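Local coordinates for protein succinylglutamate desuccinylase (Vibrio parahaemolyticus, PDB 2BCO) that probably hydrolyses N-succinylglutamate to succinate and glutamate, the last step of arginine degradation by the AST pathway, using one zinc ion per subunit, at residues I258-L269 / I319-V330. Sequence-based numbering, arbitrary orientation.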
loop_
_atom_site.group_PDB
_atom_site.type_symbol
_atom_site.label_atom_id
_atom_site.label_comp_id
_atom_site.label_asym_id
_atom_site.label_seq_id
_atom_site.Cartn_x
_atom_site.Cartn_y
_atom_site.Cartn_z
ATOM N N ILE A 258 -11.470 12.063 -2.235
ATOM C CA ILE A 258 -11.115 12.913 -3.358
ATOM C C ILE A 258 -10.365 12.057 -4.389
ATOM O O ILE A 258 -9.515 11.239 -4.023
ATOM C CB ILE A 258 -10.235 14.087 -2.889
ATOM C CG1 ILE A 258 -11.020 14.931 -1.874
ATOM C CG2 ILE A 258 -9.809 14.949 -4.082
ATOM C CD1 ILE A 258 -10.159 15.901 -1.103
ATOM N N LYS A 259 -10.699 12.228 -5.665
ATOM C CA LYS A 259 -10.060 11.464 -6.730
ATOM C C LYS A 259 -9.079 12.380 -7.463
ATOM O O LYS A 259 -9.439 13.485 -7.883
ATOM C CB LYS A 259 -11.109 10.942 -7.723
ATOM C CG LYS A 259 -12.350 10.275 -7.109
ATOM C CD LYS A 259 -12.014 8.985 -6.359
ATOM C CE LYS A 259 -13.279 8.247 -5.908
ATOM N NZ LYS A 259 -14.154 9.069 -5.016
ATOM N N TYR A 260 -7.840 11.922 -7.609
ATOM C CA TYR A 260 -6.806 12.698 -8.288
ATOM C C TYR A 260 -6.325 11.940 -9.514
ATOM O O TYR A 260 -6.476 10.730 -9.595
ATOM C CB TYR A 260 -5.604 12.931 -7.364
ATOM C CG TYR A 260 -5.813 13.955 -6.268
ATOM C CD1 TYR A 260 -5.697 15.322 -6.528
ATOM C CD2 TYR A 260 -6.125 13.560 -4.973
ATOM C CE1 TYR A 260 -5.890 16.273 -5.519
ATOM C CE2 TYR A 260 -6.318 14.501 -3.958
ATOM C CZ TYR A 260 -6.200 15.852 -4.237
ATOM O OH TYR A 260 -6.385 16.777 -3.233
ATOM N N ARG A 261 -5.763 12.665 -10.473
ATOM C CA ARG A 261 -5.206 12.062 -11.679
ATOM C C ARG A 261 -3.853 12.732 -11.845
ATOM O O ARG A 261 -3.613 13.794 -11.271
ATOM C CB ARG A 261 -6.083 12.333 -12.914
ATOM C CG ARG A 261 -6.045 13.762 -13.457
ATOM C CD ARG A 261 -6.858 13.876 -14.758
ATOM N NE ARG A 261 -7.022 15.255 -15.224
ATOM C CZ ARG A 261 -6.067 15.983 -15.793
ATOM N NH1 ARG A 261 -4.859 15.474 -15.983
ATOM N NH2 ARG A 261 -6.321 17.230 -16.169
ATOM N N VAL A 262 -2.968 12.128 -12.623
ATOM C CA VAL A 262 -1.653 12.721 -12.819
ATOM C C VAL A 262 -1.644 13.802 -13.906
ATOM O O VAL A 262 -1.767 13.503 -15.091
ATOM C CB VAL A 262 -0.619 11.633 -13.167
ATOM C CG1 VAL A 262 0.747 12.266 -13.417
ATOM C CG2 VAL A 262 -0.556 10.612 -12.036
ATOM N N SER A 263 -1.514 15.061 -13.493
ATOM C CA SER A 263 -1.470 16.171 -14.441
ATOM C C SER A 263 -0.268 15.944 -15.334
ATOM O O SER A 263 -0.388 15.908 -16.554
ATOM C CB SER A 263 -1.323 17.507 -13.711
ATOM O OG SER A 263 -2.407 17.722 -12.823
ATOM N N ARG A 264 0.898 15.797 -14.712
ATOM C CA ARG A 264 2.125 15.531 -15.443
ATOM C C ARG A 264 3.191 14.938 -14.538
ATOM O O ARG A 264 3.132 15.060 -13.312
ATOM C CB ARG A 264 2.637 16.799 -16.135
ATOM C CG ARG A 264 2.856 17.996 -15.240
ATOM C CD ARG A 264 2.759 19.275 -16.067
ATOM N NE ARG A 264 3.018 20.471 -15.274
ATOM C CZ ARG A 264 4.225 20.852 -14.872
ATOM N NH1 ARG A 264 5.291 20.131 -15.190
ATOM N NH2 ARG A 264 4.364 21.946 -14.140
ATOM N N THR A 265 4.155 14.271 -15.160
ATOM C CA THR A 265 5.243 13.632 -14.438
ATOM C C THR A 265 6.539 14.409 -14.673
ATOM O O THR A 265 6.890 14.708 -15.812
ATOM C CB THR A 265 5.396 12.157 -14.898
ATOM O OG1 THR A 265 6.406 11.504 -14.117
ATOM C CG2 THR A 265 5.776 12.096 -16.364
ATOM N N ILE A 266 7.236 14.747 -13.591
ATOM C CA ILE A 266 8.486 15.500 -13.666
ATOM C C ILE A 266 9.700 14.570 -13.738
ATOM O O ILE A 266 9.881 13.708 -12.879
ATOM C CB ILE A 266 8.651 16.425 -12.429
ATOM C CG1 ILE A 266 7.431 17.339 -12.286
ATOM C CG2 ILE A 266 9.931 17.241 -12.552
ATOM C CD1 ILE A 266 7.145 18.197 -13.503
ATOM N N VAL A 267 10.534 14.757 -14.755
ATOM C CA VAL A 267 11.726 13.932 -14.925
ATOM C C VAL A 267 13.010 14.767 -14.891
ATOM O O VAL A 267 13.122 15.767 -15.600
ATOM C CB VAL A 267 11.686 13.169 -16.269
ATOM C CG1 VAL A 267 12.869 12.216 -16.361
ATOM C CG2 VAL A 267 10.367 12.420 -16.409
ATOM N N ARG A 268 13.973 14.349 -14.071
ATOM C CA ARG A 268 15.251 15.057 -13.952
ATOM C C ARG A 268 16.102 14.887 -15.210
ATOM O O ARG A 268 16.511 13.776 -15.557
ATOM C CB ARG A 268 16.029 14.549 -12.734
ATOM C CG ARG A 268 17.372 15.240 -12.502
ATOM C CD ARG A 268 18.007 14.742 -11.214
ATOM N NE ARG A 268 19.240 15.445 -10.860
ATOM C CZ ARG A 268 19.847 15.333 -9.676
ATOM N NH1 ARG A 268 19.333 14.547 -8.734
ATOM N NH2 ARG A 268 20.964 16.005 -9.426
ATOM N N LEU A 269 16.366 16.004 -15.884
ATOM C CA LEU A 269 17.153 16.010 -17.111
ATOM C C LEU A 269 18.626 16.353 -16.911
ATOM O O LEU A 269 19.489 15.799 -17.593
ATOM C CB LEU A 269 16.544 16.992 -18.118
ATOM C CG LEU A 269 15.697 16.427 -19.259
ATOM C CD1 LEU A 269 16.598 15.667 -20.228
ATOM C CD2 LEU A 269 14.599 15.524 -18.707
ATOM N N ILE A 319 19.559 10.772 -12.363
ATOM C CA ILE A 319 19.275 11.370 -13.662
ATOM C C ILE A 319 18.364 10.478 -14.512
ATOM O O ILE A 319 18.520 9.262 -14.533
ATOM C CB ILE A 319 20.592 11.622 -14.438
ATOM C CG1 ILE A 319 20.300 12.368 -15.739
ATOM C CG2 ILE A 319 21.308 10.299 -14.701
ATOM C CD1 ILE A 319 19.940 13.814 -15.530
ATOM N N GLY A 320 17.406 11.090 -15.203
ATOM C CA GLY A 320 16.511 10.327 -16.054
ATOM C C GLY A 320 15.299 9.699 -15.390
ATOM O O GLY A 320 14.389 9.251 -16.082
ATOM N N GLN A 321 15.286 9.642 -14.060
ATOM C CA GLN A 321 14.156 9.071 -13.324
ATOM C C GLN A 321 13.178 10.194 -12.966
ATOM O O GLN A 321 13.484 11.370 -13.165
ATOM C CB GLN A 321 14.644 8.385 -12.045
ATOM C CG GLN A 321 15.577 7.213 -12.282
ATOM C CD GLN A 321 14.912 6.087 -13.048
ATOM O OE1 GLN A 321 13.966 5.461 -12.559
ATOM N NE2 GLN A 321 15.398 5.825 -14.257
ATOM N N ARG A 322 12.007 9.849 -12.439
ATOM C CA ARG A 322 11.042 10.886 -12.095
ATOM C C ARG A 322 11.335 11.489 -10.734
ATOM O O ARG A 322 11.639 10.776 -9.776
ATOM C CB ARG A 322 9.606 10.352 -12.136
ATOM C CG ARG A 322 9.105 9.637 -10.891
ATOM C CD ARG A 322 7.589 9.516 -10.984
ATOM N NE ARG A 322 6.985 8.749 -9.899
ATOM C CZ ARG A 322 7.095 9.055 -8.609
ATOM N NH1 ARG A 322 7.800 10.119 -8.225
ATOM N NH2 ARG A 322 6.488 8.299 -7.703
ATOM N N ALA A 323 11.245 12.816 -10.664
ATOM C CA ALA A 323 11.508 13.552 -9.436
ATOM C C ALA A 323 10.232 13.957 -8.709
ATOM O O ALA A 323 10.267 14.280 -7.521
ATOM C CB ALA A 323 12.333 14.784 -9.750
ATOM N N ALA A 324 9.109 13.943 -9.417
ATOM C CA ALA A 324 7.840 14.326 -8.805
ATOM C C ALA A 324 6.617 14.056 -9.675
ATOM O O ALA A 324 6.713 13.804 -10.878
ATOM C CB ALA A 324 7.873 15.811 -8.424
ATOM N N LEU A 325 5.461 14.124 -9.031
ATOM C CA LEU A 325 4.183 13.920 -9.686
ATOM C C LEU A 325 3.402 15.203 -9.482
ATOM O O LEU A 325 3.455 15.799 -8.414
ATOM C CB LEU A 325 3.444 12.757 -9.027
ATOM C CG LEU A 325 3.040 11.529 -9.855
ATOM C CD1 LEU A 325 3.928 11.355 -11.076
ATOM C CD2 LEU A 325 3.120 10.300 -8.956
HETATM N N MSE A 326 2.723 15.663 -10.519
HETATM C CA MSE A 326 1.892 16.853 -10.407
HETATM C C MSE A 326 0.499 16.281 -10.606
HETATM O O MSE A 326 0.219 15.650 -11.622
HETATM C CB MSE A 326 2.218 17.863 -11.507
HETATM C CG MSE A 326 3.617 18.453 -11.438
HETATM SE SE MSE A 326 3.904 19.469 -9.830
HETATM C CE MSE A 326 3.288 21.198 -10.458
ATOM N N VAL A 327 -0.364 16.481 -9.624
ATOM C CA VAL A 327 -1.710 15.943 -9.698
ATOM C C VAL A 327 -2.779 17.006 -9.536
ATOM O O VAL A 327 -2.488 18.137 -9.143
ATOM C CB VAL A 327 -1.908 14.878 -8.618
ATOM C CG1 VAL A 327 -0.807 13.833 -8.734
ATOM C CG2 VAL A 327 -1.878 15.526 -7.238
ATOM N N CYS A 328 -4.015 16.630 -9.841
ATOM C CA CYS A 328 -5.148 17.533 -9.729
ATOM C C CYS A 328 -6.416 16.709 -9.624
ATOM O O CYS A 328 -6.486 15.599 -10.158
ATOM C CB CYS A 328 -5.229 18.446 -10.956
ATOM S SG CYS A 328 -5.418 17.580 -12.539
ATOM N N GLU A 329 -7.412 17.239 -8.928
ATOM C CA GLU A 329 -8.676 16.526 -8.787
ATOM C C GLU A 329 -9.208 16.185 -10.175
ATOM O O GLU A 329 -8.951 16.896 -11.152
ATOM C CB GLU A 329 -9.715 17.380 -8.053
ATOM C CG GLU A 329 -9.346 17.736 -6.627
ATOM C CD GLU A 329 -10.551 18.172 -5.807
ATOM O OE1 GLU A 329 -10.357 18.654 -4.671
ATOM O OE2 GLU A 329 -11.691 18.025 -6.297
ATOM N N VAL A 330 -9.948 15.092 -10.272
ATOM C CA VAL A 330 -10.489 14.744 -11.561
ATOM C C VAL A 330 -11.963 14.368 -11.520
ATOM O O VAL A 330 -12.478 13.890 -10.501
ATOM C CB VAL A 330 -9.680 13.619 -12.213
ATOM C CG1 VAL A 330 -9.895 12.315 -11.487
ATOM C CG2 VAL A 330 -10.060 13.522 -13.685
HETATM O O HOH W 1 -7.889 19.108 -3.134
#
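SG of Cys328 sits over one face of the Arg261 guanidinium, 3.6 Å from the plane and centred on it, while CG2 of Val330 meets the edge and approaches CD of Arg261 to 3.4 Å. A long, flat-ended side chain suits this place: its extended methylene run crosses Val330 at about a right angle, so a valine methyl packs against carbon and the polarisable sulfur faces the charged plane. Arg264 does likewise on the same side of the ladder: CG of selenomethionine Met326 lies 4.2 Å above its guanidinium plane, over the centre. The two side chains lie alongside each other, pointing the same way, because Met326 CG stands anti to its carbonyl carbon (chi1 -65°) and the bends beyond bring CE to 3.9 Å from Arg264 NH2; Glu308 takes the charge at NE. The Tyr260 ring has Cys328 CA at its edge, in plane, and meets Val327 CG2 and Glu329 N obliquely; a water links Tyr260 OH with Glu329 OE1, and His163 also bonds this hydroxyl.

Both strands of this antiparallel ladder lie within the AstE/AspA barrel-sandwich hybrid domain; the 258-267 strand also pairs in parallel with strand 192-195, on whose Leu194 Val262 and Val327 pack. Two classic beta bulges interrupt the ladder. At the first, Ser263 and Arg264 both face Met326, whose O accepts from Arg264 N (3.2 Å) and, weakly, from Ser263 N; Ser263 has the helix-like angles (phi -61°, psi -55°) usual for a bulge's extra residue. At the second, Ala323 and Ala324 face Ile266, which grips both through Ala323 N to Ile266 O (2.7 Å) and Ile266 N to Ala324 O (2.9 Å). Ala324's single methyl lets Ile266 come close, CB to CB 4.1 Å. Beyond the strands, Gly320 N donates to Arg268 O; with Gly320's positive phi a CB would press on the preceding carbonyl oxygen, which glycine, having none, escapes.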